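Local coordinates for 2-hydroxymethyl glutarate dehydrogenase (Eubacterium barkeri, PDB 3CKY) that catalyses the NAD-dependent interconversion of 2-formylglutarate and (S)-2-hydroxymethylglutarate in nicotinate fermentation, at the interface of chains A and B. Residues are numbered along the deposited sequence; one frame, centred on the assembly and turned at random. Chains: chain A/B, 2-hydroxymethyl glutarate dehydrogenase.

The interface of chains A and B. Residues chain A 183, 186-187, 261-262, 264-265, 268; chain B 183, 186-187, 190, 261, 264-265, 268.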
# COMPACT_ATOMS: atom_id res chain seq x y z
N CYS A 183 0.04 8.75 -10.38
CA CYS A 183 0.72 7.46 -10.32
C CYS A 183 1.98 7.45 -11.18
O CYS A 183 3.03 6.96 -10.75
CB CYS A 183 -0.21 6.33 -10.77
SG CYS A 183 -1.54 5.90 -9.61
N ALA A 186 4.70 9.49 -9.49
CA ALA A 186 5.24 8.76 -8.35
C ALA A 186 6.20 7.63 -8.80
O ALA A 186 7.26 7.43 -8.22
CB ALA A 186 4.09 8.19 -7.48
N SER A 187 5.81 6.90 -9.84
CA SER A 187 6.65 5.83 -10.38
C SER A 187 7.95 6.40 -10.97
O SER A 187 9.04 5.87 -10.76
CB SER A 187 5.89 5.05 -11.46
OG SER A 187 4.70 4.47 -10.95
N MET A 261 -2.20 1.05 -6.44
CA MET A 261 -1.19 1.96 -6.98
C MET A 261 -1.50 3.41 -6.63
O MET A 261 -0.61 4.18 -6.27
CB MET A 261 -1.09 1.83 -8.50
CG MET A 261 -0.66 0.46 -8.98
SD MET A 261 0.99 -0.01 -8.49
CE MET A 261 1.99 1.05 -9.56
N THR A 262 -2.77 3.78 -6.75
CA THR A 262 -3.22 5.12 -6.39
C THR A 262 -2.97 5.39 -4.93
O THR A 262 -2.48 6.47 -4.58
CB THR A 262 -4.73 5.28 -6.69
OG1 THR A 262 -4.96 5.00 -8.08
CG2 THR A 262 -5.21 6.68 -6.34
N MET A 264 -0.82 4.01 -2.93
CA MET A 264 0.59 4.16 -2.60
C MET A 264 1.10 5.50 -3.12
O MET A 264 1.83 6.18 -2.39
CB MET A 264 1.45 2.96 -3.07
CG MET A 264 1.33 1.68 -2.19
SD MET A 264 1.04 1.91 -0.40
CE MET A 264 2.51 2.83 0.04
N ALA A 265 0.71 5.89 -4.32
CA ALA A 265 1.07 7.23 -4.85
C ALA A 265 0.63 8.32 -3.88
O ALA A 265 1.37 9.26 -3.63
CB ALA A 265 0.45 7.47 -6.24
N ILE A 268 3.05 8.56 -0.93
CA ILE A 268 4.32 9.11 -1.36
C ILE A 268 4.22 10.64 -1.51
O ILE A 268 5.09 11.37 -1.03
CB ILE A 268 4.80 8.44 -2.69
CG1 ILE A 268 5.05 6.94 -2.46
CG2 ILE A 268 6.11 9.11 -3.21
CD1 ILE A 268 5.22 6.15 -3.74
N CYS B 183 4.83 -0.33 -14.06
CA CYS B 183 4.09 0.55 -13.13
C CYS B 183 2.97 1.30 -13.83
O CYS B 183 1.87 1.44 -13.29
CB CYS B 183 5.01 1.57 -12.47
SG CYS B 183 6.11 0.86 -11.27
N ALA B 186 0.16 -1.23 -14.45
CA ALA B 186 -0.52 -1.59 -13.23
C ALA B 186 -1.48 -0.47 -12.81
O ALA B 186 -2.60 -0.73 -12.35
CB ALA B 186 0.50 -1.89 -12.13
N SER B 187 -1.04 0.77 -12.96
CA SER B 187 -1.85 1.94 -12.61
C SER B 187 -3.02 2.06 -13.57
O SER B 187 -4.16 2.32 -13.15
CB SER B 187 -0.99 3.19 -12.68
OG SER B 187 0.15 3.05 -11.85
N GLU B 190 -6.13 -0.60 -12.77
CA GLU B 190 -7.10 -0.19 -11.75
C GLU B 190 -7.89 1.06 -12.17
O GLU B 190 -9.08 1.18 -11.87
CB GLU B 190 -6.42 -0.01 -10.39
CG GLU B 190 -5.47 1.18 -10.29
CD GLU B 190 -4.70 1.24 -8.98
OE1 GLU B 190 -4.69 2.33 -8.35
OE2 GLU B 190 -4.11 0.21 -8.59
N MET B 261 6.32 1.96 -5.50
CA MET B 261 5.41 1.77 -6.64
C MET B 261 5.76 0.49 -7.40
O MET B 261 4.87 -0.28 -7.76
CB MET B 261 5.47 2.98 -7.59
CG MET B 261 5.02 4.31 -6.98
SD MET B 261 3.28 4.37 -6.49
CE MET B 261 2.48 4.37 -8.08
N MET B 264 4.66 -2.60 -5.43
CA MET B 264 3.24 -2.92 -5.48
C MET B 264 2.84 -3.42 -6.87
O MET B 264 2.09 -4.39 -6.98
CB MET B 264 2.36 -1.76 -5.00
CG MET B 264 2.34 -1.60 -3.45
SD MET B 264 2.14 -3.16 -2.53
CE MET B 264 0.78 -3.86 -3.49
N ALA B 265 3.38 -2.80 -7.92
CA ALA B 265 3.15 -3.30 -9.28
C ALA B 265 3.54 -4.77 -9.36
O ALA B 265 2.83 -5.58 -9.95
CB ALA B 265 3.92 -2.45 -10.31
N ILE B 268 0.87 -6.96 -7.78
CA ILE B 268 -0.33 -6.97 -8.62
C ILE B 268 -0.15 -7.92 -9.81
O ILE B 268 -1.01 -8.75 -10.08
CB ILE B 268 -0.71 -5.55 -9.09
CG1 ILE B 268 -1.04 -4.67 -7.89
CG2 ILE B 268 -1.93 -5.62 -10.08
CD1 ILE B 268 -1.11 -3.14 -8.22
O HOH W 1 2.52 4.57 -13.01
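Two helices from each subunit, 169-197 and 260-274, pack about a two-fold axis in this part of the interface of a homotetrameric beta-hydroxyacid dehydrogenase. The long helix 169-197 also carries the active-site lysine, A:Lys174, about 16 Å from the centre of the contact. B:Glu190 caps the N-terminal end of helix 260-274 of chain A. Its CG sits in the crowded position between backbone N and carbonyl carbon (chi1 69°), and the chain then runs extended across A:Met261 at about a right angle. Carboxylate OE2 of B:Glu190 accepts the amide N of A:Met261 at 3.0 Å through its syn lone pair. OE1 of B:Glu190 takes the amide N of A:Thr262 on its own syn lone pair, at 2.9 Å. The hydroxyl OG1 of A:Thr262 donates to the anti lone pair of the same OE1 of B:Glu190, at 2.7 Å. Three bonds thus hold the carboxylate and fix its rotation, and the positive end of the helix dipole may favour its charged form. A glutamine here would probably weaken the cap, since an NH2 in place of either oxygen could not accept the backbone N-H it now faces.

The side chains of A:Met261 and B:Met261 fill the middle of the patch. Each is bent at chi2 and chi3 and reaches into the partner between its two helices. CG of A:Met261 lies 3.7 Å from CD1 of B:Ile268, while its sulfur rests by B:Ala265. Near the axis the methyls meet tip to tip, CE of A:Met261 to CE of B:Met261 at 3.7 Å. A:Met264 and B:Met264 cross at about a right angle and touch through their CG atoms. On the other flank, A:Ser187 and B:Ser187 each turn OG back to the carbonyl O of A:Cys183 and B:Cys183, respectively, approaching from above the carbonyl plane. The two serines are also bridged by water 1, which lies 3.0 Å from OG of A:Ser187 and 3.0 Å from OG of B:Ser187.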